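Local coordinates for DUAL specificity protein phosphatase 14 (Homo sapiens, PDB 2WGP) that removes phosphate from tyrosine, serine and threonine residues of proteins, inactivating the MAP kinases ERK, JNK and p38 and dampening T-cell receptor signalling, at residues Asn57-Ile62 with Val114-Thr119; Val73-Ala78 with Gly86-Thr91. All blocks are in the same frame, centred on the assembly; numbering follows the deposited sequence. Where two conformers were deposited one is given.

Interaction 1: residues Asn57-Ile62 with Val114-Thr119; sequences NATIEI and VSRSAT. With PO4 (phosphate ion), chain C.
Arg116 meets Glu61 end-on, two nitrogens to two oxygens. NH1 of Arg116 gives to OE1 of Glu61 at 2.9 Å, and NH2 of Arg116 gives to OE2 of Glu61 at 2.9 Å. Both bonds are nearly straight and use the syn lone pairs. The carboxylate and guanidinium planes lie 11° apart, so the salt bridge is almost flat. The arginine chain bends at chi3 (-71°), which turns NE back to the bound phosphate. NE of Arg116 reaches O1 of the phosphate at 2.8 Å, and NH2 of Arg116 reaches O2. NH2 thus serves both the anion and Glu61. NH1 has a second acceptor in the backbone O of Leu77. The guanidinium is therefore fixed against rotation. Over one of its faces lies CG2 of Thr59, 3.8 Å from NH1 of Arg116. Ala58 packs its CB against CB of Arg116 at 4.3 Å.

The backbone completes the grip. O3 of the phosphate accepts from N of Val114 and N of Ser115, and O1 accepts from N of Arg116. N of Ala111 and N of Ala112 bind the ion too. The loop of Glu61 is braced. OG1 of Thr59 gives to OD1 of Asn57 at 2.9 Å and accepts from N of Ile62 at 3.0 Å, an ST motif. ND2 of Asn57 bonds O of Ile62 at 2.7 Å. The phosphate, probably from the crystallisation liquor, is held by backbone N-H groups just after the catalytic Cys110. Cys110 to Arg116 is the CX5R P-loop of the protein-tyrosine phosphatases, its arginine starting helix 116-129 and held by Glu61.

Interaction 2: residues Val73-Ala78 with Gly86-Thr91; sequences VKVPLA and GLYFDT
Val75 sets its CG1 methyl squarely over the ring of Tyr88. The methyl is 3.5 Å from the ring centroid and 12° off the ring normal, a close CH-pi contact. CG1 stands anti to the backbone N of Val75 (chi1 173°), and this turns it onto the aromatic face. The other methyl, CG2 of Val75, lies above the rim on the same side, 4.0 Å from CD1 of Tyr88. Leu77 also comes in on this side, over the CD2-CE2 edge. Its CD2 is 3.9 Å from CE2 of Tyr88, and its CD1 is 4.0 Å from CD2 of Tyr88. CD2 of Leu77 approaches obliquely. Pro76 lies farther out, at the phenol end. Its CD comes 3.6 Å from OH of Tyr88, and the two side chains cross at about a right angle.

Val75, Pro76 and Leu77 thus line one side of a shallow hollow. The ring lies flat against it, with Val75 CG1 as the bump at its centre. An inverse gamma turn centred on Pro76 shapes this hollow. N of Leu77 bonds O of Val75 at 2.9 Å, which bends the chain so that the side chains of Val75 and Leu77 both point toward Tyr88. The contact joins the end of strand 71-74, an outermost strand within this chain of the central sheet of the phosphatase domain, to the 3-10 turn that leads into helix 89-101. An alanine in place of Tyr88 would probably open a gap beneath Val75 and leave the Leu77 methyls without their aromatic neighbour. Val75 also packs on Val56 of the adjoining strand and on Val92 of the helix. Tyr88 touches Leu120 of helix 116-129 on its own chain, and Arg148 of a neighbouring subunit.

The two interactions lie about 9 Å apart, centre to centre. Interaction 2 is nested along the chain within the loop closed by interaction 1. Strand 54-57 and strand 71-74 with the residue after it join them. N of Asn57 is 2.7 Å from O of Val73, and O of Asn57 is 2.8 Å from N of Val75, both probable hydrogen bonds. Lys74 adds a contact, its NZ 2.7 Å from O of Ile62. Leu77 belongs to interaction 2, yet its backbone O also holds the arginine of interaction 1. The Leu77 side chain is about 8 Å from that of Cys110, and the Arg116 side chain about 4 Å. Interaction 2 is thus farther from the catalytic cysteine than Arg116 is.

Interaction 1: residues Asn57-Ile62 with Val114-Thr119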
ATOM      1  N   ASN A  57     -11.537  14.578 -26.695  1.00 23.74           N
ATOM      2  CA  ASN A  57     -11.043  15.295 -25.529  1.00 23.92           C
ATOM      3  C   ASN A  57     -10.779  14.296 -24.391  1.00 24.16           C
ATOM      4  O   ASN A  57     -11.703  13.930 -23.657  1.00 25.03           O
ATOM      5  CB  ASN A  57     -12.063  16.363 -25.129  1.00 24.09           C
ATOM      6  CG  ASN A  57     -11.665  17.117 -23.907  1.00 24.38           C
ATOM      7  OD1 ASN A  57     -10.590  16.878 -23.347  1.00 27.46           O
ATOM      8  ND2 ASN A  57     -12.522  18.031 -23.463  1.00 24.55           N
ATOM      9  N   ALA A  58      -9.522  13.844 -24.282  1.00 23.75           N
ATOM     10  CA  ALA A  58      -9.103  12.873 -23.250  1.00 24.66           C
ATOM     11  C   ALA A  58      -8.733  13.534 -21.922  1.00 24.74           C
ATOM     12  O   ALA A  58      -7.657  13.275 -21.354  1.00 26.40           O
ATOM     13  CB  ALA A  58      -7.954  11.997 -23.763  1.00 23.40           C
ATOM     14  N   THR A  59      -9.607  14.407 -21.431  1.00 24.68           N
ATOM     15  CA  THR A  59      -9.432  15.038 -20.133  1.00 25.19           C
ATOM     16  C   THR A  59     -10.752  15.156 -19.429  1.00 25.10           C
ATOM     17  O   THR A  59     -11.809  15.253 -20.075  1.00 26.47           O
ATOM     18  CB  THR A  59      -8.863  16.483 -20.226  1.00 25.71           C
ATOM     19  OG1 THR A  59      -9.902  17.395 -20.608  1.00 25.80           O
ATOM     20  CG2 THR A  59      -7.698  16.554 -21.212  1.00 26.01           C
ATOM     21  N   ILE A  60     -10.682  15.125 -18.108  1.00 24.51           N
ATOM     22  CA  ILE A  60     -11.820  15.455 -17.288  0.50 24.14           C
ATOM     23  C   ILE A  60     -11.933  16.989 -17.183  1.00 24.08           C
ATOM     24  O   ILE A  60     -13.029  17.544 -17.247  1.00 23.93           O
ATOM     25  CB  ILE A  60     -11.722  14.717 -15.914  0.50 23.57           C
ATOM     26  CG1 ILE A  60     -12.927  15.015 -15.014  0.50 23.27           C
ATOM     27  CG2 ILE A  60     -10.406  15.028 -15.188  0.50 23.45           C
ATOM     28  CD1 ILE A  60     -13.062  14.007 -13.904  0.50 22.09           C
ATOM     29  N   GLU A  61     -10.783  17.650 -17.071  1.00 24.40           N
ATOM     30  CA  GLU A  61     -10.715  19.018 -16.598  1.00 24.62           C
ATOM     31  C   GLU A  61     -10.853  20.133 -17.632  1.00 25.25           C
ATOM     32  O   GLU A  61     -11.078  21.285 -17.256  1.00 24.69           O
ATOM     33  CB  GLU A  61      -9.436  19.212 -15.751  1.00 25.12           C
ATOM     34  CG  GLU A  61      -8.089  19.365 -16.511  1.00 24.57           C
ATOM     35  CD  GLU A  61      -7.418  18.047 -16.912  1.00 25.44           C
ATOM     36  OE1 GLU A  61      -8.029  16.956 -16.818  1.00 23.00           O
ATOM     37  OE2 GLU A  61      -6.250  18.113 -17.361  1.00 24.64           O
ATOM     38  N   ILE A  62     -10.717  19.790 -18.909  1.00 24.91           N
ATOM     39  CA  ILE A  62     -10.933  20.737 -20.008  1.00 26.06           C
ATOM     40  C   ILE A  62     -12.332  20.513 -20.616  1.00 26.34           C
ATOM     41  O   ILE A  62     -12.632  19.421 -21.105  1.00 26.07           O
ATOM     42  CB  ILE A  62      -9.880  20.592 -21.134  1.00 26.63           C
ATOM     43  CG1 ILE A  62      -8.471  20.682 -20.559  1.00 27.04           C
ATOM     44  CG2 ILE A  62     -10.123  21.640 -22.277  1.00 26.05           C
ATOM     45  CD1 ILE A  62      -7.343  20.669 -21.627  1.00 29.45           C
ATOM     46  N   VAL A 114       1.200  14.997 -23.643  1.00 22.12           N
ATOM     47  CA  VAL A 114       2.316  14.172 -23.202  1.00 21.76           C
ATOM     48  C   VAL A 114       1.939  12.699 -22.873  1.00 21.83           C
ATOM     49  O   VAL A 114       2.656  11.756 -23.245  1.00 21.53           O
ATOM     50  CB  VAL A 114       2.999  14.863 -21.965  1.00 21.25           C
ATOM     51  CG1 VAL A 114       3.969  13.942 -21.254  1.00 21.96           C
ATOM     52  CG2 VAL A 114       3.720  16.132 -22.388  1.00 21.32           C
ATOM     53  N   SER A 115       0.835  12.507 -22.149  1.00 22.46           N
ATOM     54  CA  SER A 115       0.521  11.222 -21.525  1.00 21.92           C
ATOM     55  C   SER A 115      -0.829  10.630 -21.979  1.00 22.23           C
ATOM     56  O   SER A 115      -0.847   9.623 -22.692  1.00 21.49           O
ATOM     57  CB  SER A 115       0.600  11.351 -20.001  1.00 22.61           C
ATOM     58  OG  SER A 115       0.252  10.138 -19.342  1.00 22.85           O
ATOM     59  N   ARG A 116      -1.939  11.266 -21.624  1.00 21.88           N
ATOM     60  CA  ARG A 116      -3.260  10.696 -21.938  1.00 22.54           C
ATOM     61  C   ARG A 116      -3.482  10.508 -23.452  1.00 21.44           C
ATOM     62  O   ARG A 116      -3.825   9.408 -23.898  1.00 21.96           O
ATOM     63  CB  ARG A 116      -4.408  11.526 -21.332  1.00 22.29           C
ATOM     64  CG  ARG A 116      -4.600  11.342 -19.827  1.00 23.53           C
ATOM     65  CD  ARG A 116      -5.554  12.376 -19.252  1.00 22.31           C
ATOM     66  NE  ARG A 116      -4.940  13.703 -19.227  1.00 24.03           N
ATOM     67  CZ  ARG A 116      -5.462  14.768 -18.621  1.00 22.49           C
ATOM     68  NH1 ARG A 116      -6.639  14.717 -18.014  1.00 23.50           N
ATOM     69  NH2 ARG A 116      -4.832  15.917 -18.695  1.00 21.35           N
ATOM     70  N   SER A 117      -3.318  11.571 -24.238  1.00 21.54           N
ATOM     71  CA  SER A 117      -3.532  11.488 -25.692  1.00 21.15           C
ATOM     72  C   SER A 117      -2.546  10.547 -26.384  1.00 21.21           C
ATOM     73  O   SER A 117      -2.947   9.741 -27.245  1.00 21.90           O
ATOM     74  CB  SER A 117      -3.568  12.868 -26.347  1.00 21.07           C
ATOM     75  OG  SER A 117      -2.343  13.560 -26.238  1.00 21.90           O
ATOM     76  N   ALA A 118      -1.276  10.637 -26.012  1.00 20.94           N
ATOM     77  CA  ALA A 118      -0.235   9.763 -26.584  1.00 21.01           C
ATOM     78  C   ALA A 118      -0.577   8.315 -26.343  1.00 20.61           C
ATOM     79  O   ALA A 118      -0.371   7.472 -27.222  1.00 20.46           O
ATOM     80  CB  ALA A 118       1.146  10.078 -25.949  1.00 21.64           C
ATOM     81  N   THR A 119      -1.095   8.010 -25.149  1.00 21.35           N
ATOM     82  CA  THR A 119      -1.398   6.611 -24.781  1.00 21.39           C
ATOM     83  C   THR A 119      -2.495   6.048 -25.700  1.00 22.40           C
ATOM     84  O   THR A 119      -2.392   4.932 -26.208  1.00 20.92           O
ATOM     85  CB  THR A 119      -1.814   6.478 -23.307  1.00 22.32           C
ATOM     86  OG1 THR A 119      -0.724   6.929 -22.461  1.00 23.15           O
ATOM     87  CG2 THR A 119      -2.204   5.009 -22.991  1.00 22.34           C
TER
HETATM   88  P   PO4 C 200      -1.451  14.909 -19.993  1.00 19.16           P
HETATM   89  O1  PO4 C 200      -2.224  13.625 -19.893  1.00 17.20           O
HETATM   90  O2  PO4 C 200      -2.251  16.182 -20.004  1.00 17.27           O
HETATM   91  O3  PO4 C 200      -0.660  14.914 -21.299  1.00 19.72           O
HETATM   92  O4  PO4 C 200      -0.422  14.998 -18.865  1.00 19.98           O

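Interaction 2: residues Val73-Ala78 with Gly86-Thr91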
ATOM      1  N   VAL A  73     -15.901  13.999 -28.725  1.00 27.32           N
ATOM      2  CA  VAL A  73     -15.945  12.811 -27.869  1.00 27.80           C
ATOM      3  C   VAL A  73     -15.141  13.080 -26.587  1.00 26.89           C
ATOM      4  O   VAL A  73     -13.958  13.337 -26.642  1.00 25.92           O
ATOM      5  CB  VAL A  73     -15.362  11.567 -28.570  1.00 27.83           C
ATOM      6  CG1 VAL A  73     -15.421  10.339 -27.640  1.00 28.89           C
ATOM      7  CG2 VAL A  73     -16.099  11.293 -29.908  1.00 30.10           C
ATOM      8  N   LYS A  74     -15.807  13.031 -25.447  1.00 26.85           N
ATOM      9  CA  LYS A  74     -15.168  13.275 -24.151  1.00 26.89           C
ATOM     10  C   LYS A  74     -14.776  11.935 -23.534  1.00 26.67           C
ATOM     11  O   LYS A  74     -15.612  11.036 -23.406  1.00 26.55           O
ATOM     12  CB  LYS A  74     -16.159  13.991 -23.248  1.00 27.78           C
ATOM     13  CG  LYS A  74     -15.715  14.293 -21.818  1.00 29.62           C
ATOM     14  CD  LYS A  74     -14.934  15.603 -21.772  1.00 31.57           C
ATOM     15  CE  LYS A  74     -15.012  16.227 -20.401  1.00 29.69           C
ATOM     16  NZ  LYS A  74     -14.391  17.565 -20.366  1.00 27.94           N
ATOM     17  N   VAL A  75     -13.505  11.819 -23.161  1.00 26.95           N
ATOM     18  CA  VAL A  75     -12.954  10.681 -22.429  1.00 26.82           C
ATOM     19  C   VAL A  75     -12.451  11.219 -21.064  1.00 27.12           C
ATOM     20  O   VAL A  75     -11.302  11.662 -20.949  1.00 26.16           O
ATOM     21  CB  VAL A  75     -11.826  10.018 -23.263  1.00 27.92           C
ATOM     22  CG1 VAL A  75     -11.083   8.929 -22.482  1.00 26.73           C
ATOM     23  CG2 VAL A  75     -12.415   9.487 -24.579  1.00 27.49           C
ATOM     24  N   PRO A  76     -13.319  11.180 -20.033  1.00 25.86           N
ATOM     25  CA  PRO A  76     -13.048  11.982 -18.843  1.00 26.83           C
ATOM     26  C   PRO A  76     -12.155  11.285 -17.822  1.00 27.06           C
ATOM     27  O   PRO A  76     -12.619  10.871 -16.741  1.00 28.20           O
ATOM     28  CB  PRO A  76     -14.454  12.266 -18.287  1.00 26.66           C
ATOM     29  CG  PRO A  76     -15.249  11.113 -18.681  1.00 26.19           C
ATOM     30  CD  PRO A  76     -14.692  10.626 -19.995  1.00 27.00           C
ATOM     31  N   LEU A  77     -10.863  11.291 -18.137  1.00 27.76           N
ATOM     32  CA  LEU A  77      -9.798  10.696 -17.343  1.00 27.63           C
ATOM     33  C   LEU A  77      -8.844  11.763 -16.809  1.00 26.33           C
ATOM     34  O   LEU A  77      -8.629  12.772 -17.460  1.00 26.36           O
ATOM     35  CB  LEU A  77      -8.920   9.818 -18.257  1.00 28.74           C
ATOM     36  CG  LEU A  77      -9.529   8.602 -18.945  1.00 30.85           C
ATOM     37  CD1 LEU A  77      -8.700   8.268 -20.225  1.00 33.50           C
ATOM     38  CD2 LEU A  77      -9.604   7.436 -17.976  1.00 30.37           C
ATOM     39  N   ALA A  78      -8.246  11.482 -15.659  1.00 25.91           N
ATOM     40  CA  ALA A  78      -7.115  12.233 -15.106  1.00 25.00           C
ATOM     41  C   ALA A  78      -5.826  11.564 -15.568  1.00 25.15           C
ATOM     42  O   ALA A  78      -5.831  10.383 -15.905  1.00 24.63           O
ATOM     43  CB  ALA A  78      -7.177  12.253 -13.604  1.00 24.84           C
ATOM     44  N   GLY A  86      -7.162   2.238 -20.262  1.00 22.30           N
ATOM     45  CA  GLY A  86      -7.341   1.062 -21.085  1.00 22.63           C
ATOM     46  C   GLY A  86      -8.777   0.731 -21.466  1.00 22.61           C
ATOM     47  O   GLY A  86      -9.018   0.091 -22.498  1.00 23.34           O
ATOM     48  N   LEU A  87      -9.730   1.160 -20.636  1.00 23.56           N
ATOM     49  CA  LEU A  87     -11.142   0.945 -20.905  1.00 23.29           C
ATOM     50  C   LEU A  87     -11.599   1.740 -22.132  1.00 23.91           C
ATOM     51  O   LEU A  87     -12.694   1.520 -22.640  1.00 25.01           O
ATOM     52  CB  LEU A  87     -11.992   1.322 -19.672  1.00 22.54           C
ATOM     53  CG  LEU A  87     -11.905   0.457 -18.404  1.00 22.63           C
ATOM     54  CD1 LEU A  87     -12.756   1.014 -17.238  1.00 20.77           C
ATOM     55  CD2 LEU A  87     -12.315  -0.989 -18.684  1.00 22.45           C
ATOM     56  N   TYR A  88     -10.776   2.683 -22.580  1.00 24.41           N
ATOM     57  CA  TYR A  88     -11.054   3.481 -23.767  1.00 24.91           C
ATOM     58  C   TYR A  88     -10.203   3.090 -24.981  1.00 25.22           C
ATOM     59  O   TYR A  88     -10.323   3.700 -26.044  1.00 26.30           O
ATOM     60  CB  TYR A  88     -10.874   4.959 -23.455  1.00 24.82           C
ATOM     61  CG  TYR A  88     -11.879   5.499 -22.440  1.00 25.46           C
ATOM     62  CD1 TYR A  88     -13.146   5.932 -22.845  1.00 26.48           C
ATOM     63  CD2 TYR A  88     -11.572   5.564 -21.093  1.00 25.51           C
ATOM     64  CE1 TYR A  88     -14.069   6.447 -21.935  1.00 27.40           C
ATOM     65  CE2 TYR A  88     -12.503   6.084 -20.166  1.00 26.70           C
ATOM     66  CZ  TYR A  88     -13.751   6.509 -20.603  1.00 26.56           C
ATOM     67  OH  TYR A  88     -14.692   7.012 -19.714  1.00 28.68           O
ATOM     68  N   PHE A  89      -9.335   2.087 -24.838  1.00 25.78           N
ATOM     69  CA  PHE A  89      -8.430   1.726 -25.930  1.00 25.22           C
ATOM     70  C   PHE A  89      -9.219   1.343 -27.184  1.00 25.28           C
ATOM     71  O   PHE A  89      -9.023   1.961 -28.246  1.00 24.52           O
ATOM     72  CB  PHE A  89      -7.467   0.602 -25.527  1.00 25.59           C
ATOM     73  CG  PHE A  89      -6.316   1.031 -24.602  1.00 23.43           C
ATOM     74  CD1 PHE A  89      -5.508   0.049 -24.023  1.00 23.19           C
ATOM     75  CD2 PHE A  89      -6.023   2.382 -24.309  1.00 23.13           C
ATOM     76  CE1 PHE A  89      -4.450   0.408 -23.189  1.00 23.60           C
ATOM     77  CE2 PHE A  89      -4.967   2.712 -23.476  1.00 23.31           C
ATOM     78  CZ  PHE A  89      -4.189   1.730 -22.930  1.00 22.96           C
ATOM     79  N   ASP A  90     -10.130   0.373 -27.056  1.00 25.59           N
ATOM     80  CA  ASP A  90     -10.931  -0.104 -28.197  1.00 25.81           C
ATOM     81  C   ASP A  90     -11.904   0.969 -28.677  1.00 25.94           C
ATOM     82  O   ASP A  90     -11.994   1.233 -29.864  1.00 24.54           O
ATOM     83  CB  ASP A  90     -11.705  -1.398 -27.860  1.00 25.42           C
ATOM     84  CG  ASP A  90     -10.806  -2.627 -27.840  1.00 25.93           C
ATOM     85  OD1 ASP A  90     -10.977  -3.489 -26.940  1.00 27.17           O
ATOM     86  OD2 ASP A  90      -9.930  -2.741 -28.727  1.00 25.43           O
ATOM     87  N   THR A  91     -12.599   1.631 -27.750  1.00 26.07           N
ATOM     88  CA  THR A  91     -13.632   2.578 -28.169  1.00 26.77           C
ATOM     89  C   THR A  91     -13.041   3.798 -28.888  1.00 26.24           C
ATOM     90  O   THR A  91     -13.579   4.226 -29.929  1.00 25.38           O
ATOM     91  CB  THR A  91     -14.576   2.957 -27.006  1.00 27.67           C
ATOM     92  OG1 THR A  91     -13.835   3.586 -25.971  1.00 29.22           O
ATOM     93  CG2 THR A  91     -15.270   1.687 -26.427  1.00 29.98           C
TER